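Local coordinates for xylose isomerase domain protein (Alicyclobacillus acidocaldarius subsp. acidocaldarius, PDB 3U0H) that is probably an isomerase of the xylose isomerase-like TIM-barrel family, at residues M4-T16 with T260-E273. Residues are numbered along the deposited sequence; the frame is centred on the assembly and turned at random.
Sequences MEPCLHPTLVDET and TGESRARLVRERLE
Pro6, Leu8 and Leu12 pack against the C-terminal helix in a contact that sets the last helix of a TIM barrel on its first strand, 5-8, which pairs with the last strand, 246-249, to close the barrel. The loop after strand 5-8 meets the first turns of the same helix, 261-280. Strand 5-8 and helix 261-273 run nearly antiparallel, their axes 158° apart and 8.1 Å at closest approach. At the start of the strand the Pro6 ring lies against Arg269, Leu272 and Glu273, its CG 3.9 Å from Glu273 CG. Farther along, Leu8 CD1 reaches Ala265 CB at 3.8 Å. Leu12 and Val268 meet tip to tip, Leu12 CD1 4.0 Å from Val268 CB, and both also touch Ala249 of the last strand. Gly261 lets the loop come close, with Val13 CG1 3.5 Å from Gly261 O. Here the contact turns polar. The Arg264 chain, bent at chi3 (-55°), lays the edge of its guanidinium along the loop. Arg264 NE gives Leu12 O a short, nearly straight bond of 2.5 Å, the oxygen lying in the guanidinium plane, and a weak salt bridge from Arg264 NH2 to Asp14 OD2 joins planes 75° apart. A leucine in place of Arg264 would probably leave the Leu12 carbonyl without its donor and Asp14 without its countercharge, freeing the loop to shift. Arg264 NH2 adds a second, weak bond to Leu12 O at 3.3 Å.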
HETATM    1  N   MSE A   4     -29.784  -2.167  15.839  1.00 40.04           N
HETATM    2  CA  MSE A   4     -29.560  -0.747  16.238  1.00 40.85           C
HETATM    3  C   MSE A   4     -30.001  -0.507  17.659  1.00 38.25           C
HETATM    4  O   MSE A   4     -31.142  -0.819  17.962  1.00 37.81           O
HETATM    5  CB  MSE A   4     -30.442   0.193  15.444  1.00 41.68           C
HETATM    6  CG  MSE A   4     -29.875   0.624  14.165  1.00 43.80           C
HETATM    7 SE   MSE A   4     -31.013   1.985  13.380  1.00 45.25          SE
HETATM    8  CE  MSE A   4     -29.869   2.076  11.942  1.00 26.00           C
ATOM      9  N   GLU A   5     -29.159   0.111  18.492  1.00 34.46           N
ATOM     10  CA  GLU A   5     -29.507   0.329  19.883  1.00 33.93           C
ATOM     11  C   GLU A   5     -29.209   1.684  20.429  1.00 29.68           C
ATOM     12  O   GLU A   5     -28.307   2.351  19.972  1.00 28.20           O
ATOM     13  CB  GLU A   5     -28.728  -0.593  20.758  1.00 40.00           C
ATOM     14  CG  GLU A   5     -29.335  -1.949  20.829  1.00 49.48           C
ATOM     15  CD  GLU A   5     -28.677  -2.703  21.929  1.00 55.43           C
ATOM     16  OE1 GLU A   5     -29.037  -2.386  23.094  1.00 53.58           O
ATOM     17  OE2 GLU A   5     -27.780  -3.530  21.612  1.00 55.82           O
ATOM     18  N   PRO A   6     -29.930   2.064  21.488  1.00 27.49           N
ATOM     19  CA  PRO A   6     -29.732   3.354  22.093  1.00 25.53           C
ATOM     20  C   PRO A   6     -28.442   3.316  22.860  1.00 26.69           C
ATOM     21  O   PRO A   6     -28.085   2.271  23.396  1.00 27.92           O
ATOM     22  CB  PRO A   6     -30.923   3.497  23.023  1.00 27.03           C
ATOM     23  CG  PRO A   6     -31.932   2.544  22.487  1.00 27.39           C
ATOM     24  CD  PRO A   6     -31.119   1.386  22.023  1.00 26.66           C
ATOM     25  N   CYS A   7     -27.749   4.441  22.884  1.00 26.17           N
ATOM     26  CA  CYS A   7     -26.447   4.561  23.509  1.00 26.23           C
ATOM     27  C   CYS A   7     -26.471   5.839  24.328  1.00 25.43           C
ATOM     28  O   CYS A   7     -26.927   6.879  23.873  1.00 27.85           O
ATOM     29  CB  CYS A   7     -25.337   4.634  22.452  1.00 24.76           C
ATOM     30  SG  CYS A   7     -23.671   4.932  23.196  1.00 25.17           S
ATOM     31  N   LEU A   8     -25.979   5.781  25.545  1.00 28.69           N
ATOM     32  CA  LEU A   8     -25.983   6.965  26.404  1.00 27.21           C
ATOM     33  C   LEU A   8     -24.779   7.852  26.062  1.00 26.43           C
ATOM     34  O   LEU A   8     -23.688   7.377  25.738  1.00 27.05           O
ATOM     35  CB  LEU A   8     -25.968   6.549  27.857  1.00 26.91           C
ATOM     36  CG  LEU A   8     -26.192   7.683  28.861  1.00 29.69           C
ATOM     37  CD1 LEU A   8     -27.634   8.198  28.838  1.00 29.89           C
ATOM     38  CD2 LEU A   8     -25.794   7.201  30.244  1.00 27.48           C
ATOM     39  N   HIS A   9     -25.022   9.147  26.081  1.00 26.50           N
ATOM     40  CA  HIS A   9     -23.994  10.129  25.842  1.00 26.69           C
ATOM     41  C   HIS A   9     -23.865  11.143  26.996  1.00 26.17           C
ATOM     42  O   HIS A   9     -24.860  11.598  27.531  1.00 26.43           O
ATOM     43  CB  HIS A   9     -24.360  10.877  24.599  1.00 25.67           C
ATOM     44  CG  HIS A   9     -23.241  11.651  24.056  1.00 26.78           C
ATOM     45  ND1 HIS A   9     -23.028  12.918  24.399  1.00 26.80           N
ATOM     46  CD2 HIS A   9     -22.230  11.296  23.179  1.00 27.41           C
ATOM     47  CE1 HIS A   9     -21.899  13.363  23.762  1.00 27.19           C
ATOM     48  NE2 HIS A   9     -21.425  12.376  23.020  1.00 26.37           N
ATOM     49  N   PRO A  10     -22.641  11.553  27.346  1.00 26.76           N
ATOM     50  CA  PRO A  10     -22.376  12.428  28.501  1.00 25.84           C
ATOM     51  C   PRO A  10     -23.198  13.731  28.596  1.00 27.41           C
ATOM     52  O   PRO A  10     -23.601  14.148  29.712  1.00 25.76           O
ATOM     53  CB  PRO A  10     -20.910  12.801  28.306  1.00 26.74           C
ATOM     54  CG  PRO A  10     -20.331  11.663  27.543  1.00 27.85           C
ATOM     55  CD  PRO A  10     -21.401  11.268  26.586  1.00 26.70           C
ATOM     56  N   THR A  11     -23.458  14.351  27.439  1.00 26.84           N
ATOM     57  CA  THR A  11     -24.291  15.560  27.369  1.00 25.07           C
ATOM     58  C   THR A  11     -25.709  15.349  27.806  1.00 26.28           C
ATOM     59  O   THR A  11     -26.385  16.298  28.097  1.00 28.92           O
ATOM     60  CB  THR A  11     -24.414  16.093  25.947  1.00 25.42           C
ATOM     61  OG1 THR A  11     -25.056  15.096  25.135  1.00 26.96           O
ATOM     62  CG2 THR A  11     -23.028  16.448  25.368  1.00 24.72           C
ATOM     63  N   LEU A  12     -26.205  14.133  27.799  1.00 25.95           N
ATOM     64  CA  LEU A  12     -27.580  13.937  28.233  1.00 27.19           C
ATOM     65  C   LEU A  12     -27.772  14.099  29.712  1.00 27.23           C
ATOM     66  O   LEU A  12     -28.857  14.424  30.134  1.00 28.68           O
ATOM     67  CB  LEU A  12     -28.079  12.537  27.847  1.00 26.58           C
ATOM     68  CG  LEU A  12     -29.035  12.488  26.695  1.00 25.71           C
ATOM     69  CD1 LEU A  12     -29.742  11.141  26.707  1.00 25.36           C
ATOM     70  CD2 LEU A  12     -29.998  13.641  26.861  1.00 25.69           C
ATOM     71  N   VAL A  13     -26.728  13.824  30.495  1.00 30.51           N
ATOM     72  CA  VAL A  13     -26.824  13.732  31.941  1.00 32.40           C
ATOM     73  C   VAL A  13     -25.882  14.714  32.626  1.00 34.19           C
ATOM     74  O   VAL A  13     -24.860  15.138  32.080  1.00 38.52           O
ATOM     75  CB  VAL A  13     -26.497  12.309  32.426  1.00 34.33           C
ATOM     76  CG1 VAL A  13     -27.368  11.298  31.708  1.00 35.91           C
ATOM     77  CG2 VAL A  13     -25.025  11.984  32.224  1.00 33.59           C
ATOM     78  N   ASP A  14     -26.193  15.095  33.839  1.00 35.67           N
ATOM     79  CA  ASP A  14     -25.460  16.262  34.369  1.00 43.45           C
ATOM     80  C   ASP A  14     -24.322  15.725  35.199  1.00 38.04           C
ATOM     81  O   ASP A  14     -24.297  15.935  36.372  1.00 37.76           O
ATOM     82  CB  ASP A  14     -26.374  17.299  35.124  1.00 45.48           C
ATOM     83  CG  ASP A  14     -27.725  16.709  35.612  1.00 49.77           C
ATOM     84  OD1 ASP A  14     -27.793  15.496  35.947  1.00 59.45           O
ATOM     85  OD2 ASP A  14     -28.722  17.474  35.673  1.00 49.02           O
ATOM     86  N   GLU A  15     -23.431  14.947  34.591  1.00 35.42           N
ATOM     87  CA  GLU A  15     -22.633  14.044  35.401  1.00 33.39           C
ATOM     88  C   GLU A  15     -21.227  13.951  34.892  1.00 35.72           C
ATOM     89  O   GLU A  15     -20.981  13.700  33.725  1.00 39.42           O
ATOM     90  CB  GLU A  15     -23.276  12.648  35.551  1.00 33.92           C
ATOM     91  CG  GLU A  15     -22.783  11.813  36.754  1.00 32.72           C
ATOM     92  CD  GLU A  15     -22.443  12.655  38.005  1.00 33.81           C
ATOM     93  OE1 GLU A  15     -23.344  12.805  38.864  1.00 37.43           O
ATOM     94  OE2 GLU A  15     -21.297  13.193  38.139  1.00 29.54           O
ATOM     95  N   THR A  16     -20.304  14.161  35.819  1.00 35.18           N
ATOM     96  CA  THR A  16     -18.895  14.277  35.505  1.00 33.88           C
ATOM     97  C   THR A  16     -18.097  13.099  36.102  1.00 29.21           C
ATOM     98  O   THR A  16     -17.061  12.743  35.543  1.00 24.78           O
ATOM     99  CB  THR A  16     -18.414  15.679  35.996  1.00 37.33           C
ATOM    100  OG1 THR A  16     -17.185  16.048  35.370  1.00 37.48           O
ATOM    101  CG2 THR A  16     -18.325  15.720  37.534  1.00 35.75           C
ATOM    102  N   THR A 260     -33.966  16.089  35.217  1.00 37.16           N
ATOM    103  CA  THR A 260     -32.769  15.501  35.888  1.00 33.34           C
ATOM    104  C   THR A 260     -31.934  14.620  34.917  1.00 34.85           C
ATOM    105  O   THR A 260     -32.432  14.210  33.870  1.00 34.27           O
ATOM    106  CB  THR A 260     -33.194  14.619  37.083  1.00 32.82           C
ATOM    107  OG1 THR A 260     -33.622  13.323  36.618  1.00 30.93           O
ATOM    108  CG2 THR A 260     -34.321  15.301  37.919  1.00 29.94           C
ATOM    109  N   GLY A 261     -30.683  14.302  35.248  1.00 34.75           N
ATOM    110  CA  GLY A 261     -29.905  13.398  34.399  1.00 33.75           C
ATOM    111  C   GLY A 261     -30.633  12.060  34.160  1.00 34.49           C
ATOM    112  O   GLY A 261     -30.641  11.510  33.016  1.00 29.33           O
ATOM    113  N   GLU A 262     -31.251  11.547  35.236  1.00 33.84           N
ATOM    114  CA  GLU A 262     -31.893  10.237  35.230  1.00 33.73           C
ATOM    115  C   GLU A 262     -33.148  10.245  34.381  1.00 31.58           C
ATOM    116  O   GLU A 262     -33.327   9.379  33.549  1.00 30.71           O
ATOM    117  CB  GLU A 262     -32.234   9.726  36.641  1.00 37.71           C
ATOM    118  CG  GLU A 262     -32.829   8.306  36.594  1.00 42.21           C
ATOM    119  CD  GLU A 262     -33.207   7.693  37.946  1.00 47.54           C
ATOM    120  OE1 GLU A 262     -34.311   7.104  38.033  1.00 48.99           O
ATOM    121  OE2 GLU A 262     -32.412   7.758  38.914  1.00 50.65           O
ATOM    122  N   SER A 263     -34.044  11.188  34.601  1.00 31.28           N
ATOM    123  CA  SER A 263     -35.269  11.181  33.812  1.00 30.40           C
ATOM    124  C   SER A 263     -34.906  11.376  32.334  1.00 29.05           C
ATOM    125  O   SER A 263     -35.543  10.830  31.472  1.00 28.90           O
ATOM    126  CB  SER A 263     -36.282  12.230  34.315  1.00 28.87           C
ATOM    127  OG  SER A 263     -35.821  13.554  34.053  1.00 30.26           O
ATOM    128  N   ARG A 264     -33.872  12.149  32.030  1.00 31.07           N
ATOM    129  CA  ARG A 264     -33.478  12.366  30.614  1.00 30.21           C
ATOM    130  C   ARG A 264     -32.967  11.100  29.956  1.00 27.36           C
ATOM    131  O   ARG A 264     -33.391  10.734  28.853  1.00 26.51           O
ATOM    132  CB  ARG A 264     -32.417  13.454  30.475  1.00 30.90           C
ATOM    133  CG  ARG A 264     -32.994  14.852  30.565  1.00 31.09           C
ATOM    134  CD  ARG A 264     -31.990  15.925  30.182  1.00 30.24           C
ATOM    135  NE  ARG A 264     -30.719  15.894  30.940  1.00 32.15           N
ATOM    136  CZ  ARG A 264     -30.437  16.589  32.053  1.00 35.05           C
ATOM    137  NH1 ARG A 264     -31.362  17.351  32.644  1.00 38.57           N
ATOM    138  NH2 ARG A 264     -29.233  16.492  32.617  1.00 36.09           N
ATOM    139  N   ALA A 265     -32.059  10.432  30.646  1.00 25.83           N
ATOM    140  CA  ALA A 265     -31.529   9.181  30.179  1.00 24.18           C
ATOM    141  C   ALA A 265     -32.652   8.185  29.858  1.00 24.39           C
ATOM    142  O   ALA A 265     -32.684   7.646  28.751  1.00 24.58           O
ATOM    143  CB  ALA A 265     -30.549   8.618  31.207  1.00 24.30           C
ATOM    144  N   ARG A 266     -33.568   7.948  30.804  1.00 24.75           N
ATOM    145  CA  ARG A 266     -34.666   6.979  30.617  1.00 26.19           C
ATOM    146  C   ARG A 266     -35.599   7.377  29.493  1.00 26.41           C
ATOM    147  O   ARG A 266     -35.942   6.548  28.652  1.00 27.02           O
ATOM    148  CB  ARG A 266     -35.456   6.795  31.915  1.00 28.00           C
ATOM    149  CG  ARG A 266     -36.427   5.613  31.923  1.00 31.45           C
ATOM    150  CD  ARG A 266     -37.162   5.458  33.276  1.00 34.67           C
ATOM    151  NE  ARG A 266     -36.297   5.754  34.445  1.00 34.99           N
ATOM    152  CZ  ARG A 266     -35.450   4.889  35.016  1.00 33.88           C
ATOM    153  NH1 ARG A 266     -35.345   3.626  34.581  1.00 32.08           N
ATOM    154  NH2 ARG A 266     -34.706   5.294  36.046  1.00 36.33           N
ATOM    155  N   LEU A 267     -35.981   8.653  29.454  1.00 28.24           N
ATOM    156  CA  LEU A 267     -36.905   9.164  28.424  1.00 30.62           C
ATOM    157  C   LEU A 267     -36.385   9.004  26.992  1.00 28.44           C
ATOM    158  O   LEU A 267     -37.119   8.629  26.090  1.00 27.78           O
ATOM    159  CB  LEU A 267     -37.256  10.637  28.664  1.00 32.11           C
ATOM    160  CG  LEU A 267     -38.450  11.136  27.843  1.00 35.10           C
ATOM    161  CD1 LEU A 267     -39.702  10.288  28.085  1.00 34.72           C
ATOM    162  CD2 LEU A 267     -38.725  12.609  28.151  1.00 36.42           C
ATOM    163  N   VAL A 268     -35.122   9.285  26.773  1.00 27.25           N
ATOM    164  CA  VAL A 268     -34.581   9.204  25.405  1.00 27.09           C
ATOM    165  C   VAL A 268     -34.340   7.725  24.985  1.00 26.01           C
ATOM    166  O   VAL A 268     -34.527   7.371  23.824  1.00 26.99           O
ATOM    167  CB  VAL A 268     -33.291  10.077  25.298  1.00 27.53           C
ATOM    168  CG1 VAL A 268     -32.602   9.923  23.930  1.00 27.55           C
ATOM    169  CG2 VAL A 268     -33.621  11.524  25.603  1.00 25.41           C
ATOM    170  N   ARG A 269     -33.916   6.868  25.920  1.00 26.07           N
ATOM    171  CA  ARG A 269     -33.849   5.409  25.674  1.00 26.81           C
ATOM    172  C   ARG A 269     -35.182   4.906  25.136  1.00 26.45           C
ATOM    173  O   ARG A 269     -35.178   4.218  24.138  1.00 22.06           O
ATOM    174  CB  ARG A 269     -33.584   4.584  26.946  1.00 26.58           C
ATOM    175  CG  ARG A 269     -32.763   3.346  26.685  1.00 25.81           C
ATOM    176  CD  ARG A 269     -33.318   2.049  27.203  1.00 29.11           C
ATOM    177  NE  ARG A 269     -33.899   2.193  28.507  1.00 32.93           N
ATOM    178  CZ  ARG A 269     -35.165   1.962  28.838  1.00 34.57           C
ATOM    179  NH1 ARG A 269     -35.524   2.200  30.080  1.00 38.75           N
ATOM    180  NH2 ARG A 269     -36.063   1.522  27.976  1.00 33.43           N
ATOM    181  N   GLU A 270     -36.271   5.231  25.862  1.00 25.83           N
ATOM    182  CA  GLU A 270     -37.660   4.919  25.465  1.00 28.07           C
ATOM    183  C   GLU A 270     -37.983   5.539  24.150  1.00 25.76           C
ATOM    184  O   GLU A 270     -38.512   4.914  23.271  1.00 23.89           O
ATOM    185  CB  GLU A 270     -38.690   5.454  26.460  1.00 29.05           C
ATOM    186  CG  GLU A 270     -38.893   4.575  27.673  1.00 34.48           C
ATOM    187  CD  GLU A 270     -39.542   5.306  28.868  1.00 38.99           C
ATOM    188  OE1 GLU A 270     -40.307   6.308  28.688  1.00 41.93           O
ATOM    189  OE2 GLU A 270     -39.249   4.876  30.007  1.00 40.20           O
ATOM    190  N   ARG A 271     -37.674   6.802  24.018  1.00 26.18           N
ATOM    191  CA  ARG A 271     -37.944   7.442  22.767  1.00 27.77           C
ATOM    192  C   ARG A 271     -37.205   6.808  21.578  1.00 29.03           C
ATOM    193  O   ARG A 271     -37.767   6.676  20.495  1.00 28.35           O
ATOM    194  CB  ARG A 271     -37.624   8.895  22.897  1.00 26.99           C
ATOM    195  CG  ARG A 271     -38.688   9.630  23.684  1.00 25.58           C
ATOM    196  CD  ARG A 271     -38.335  11.104  23.691  1.00 25.99           C
ATOM    197  NE  ARG A 271     -39.282  11.988  24.361  1.00 24.87           N
ATOM    198  CZ  ARG A 271     -39.247  13.309  24.236  1.00 25.53           C
ATOM    199  NH1 ARG A 271     -38.318  13.892  23.471  1.00 23.96           N
ATOM    200  NH2 ARG A 271     -40.110  14.058  24.912  1.00 25.66           N
ATOM    201  N   LEU A 272     -35.969   6.386  21.783  1.00 30.35           N
ATOM    202  CA  LEU A 272     -35.176   5.826  20.678  1.00 31.08           C
ATOM    203  C   LEU A 272     -35.562   4.389  20.363  1.00 28.39           C
ATOM    204  O   LEU A 272     -35.571   4.019  19.209  1.00 28.76           O
ATOM    205  CB  LEU A 272     -33.665   5.911  20.962  1.00 31.52           C
ATOM    206  CG  LEU A 272     -33.110   7.334  20.979  1.00 33.53           C
ATOM    207  CD1 LEU A 272     -31.594   7.316  20.974  1.00 32.22           C
ATOM    208  CD2 LEU A 272     -33.680   8.143  19.818  1.00 34.37           C
ATOM    209  N   GLU A 273     -35.900   3.579  21.358  1.00 27.51           N
ATOM    210  CA  GLU A 273     -36.367   2.227  21.032  1.00 28.95           C
ATOM    211  C   GLU A 273     -37.579   2.335  20.140  1.00 27.10           C
ATOM    212  O   GLU A 273     -37.703   1.565  19.237  1.00 26.18           O
ATOM    213  CB  GLU A 273     -36.719   1.409  22.252  1.00 28.56           C
ATOM    214  CG  GLU A 273     -35.548   1.110  23.149  1.00 27.79           C
ATOM    215  CD  GLU A 273     -35.998   0.798  24.562  1.00 29.37           C
ATOM    216  OE1 GLU A 273     -37.158   1.113  24.925  1.00 31.27           O
ATOM    217  OE2 GLU A 273     -35.184   0.238  25.336  1.00 30.59           O
TER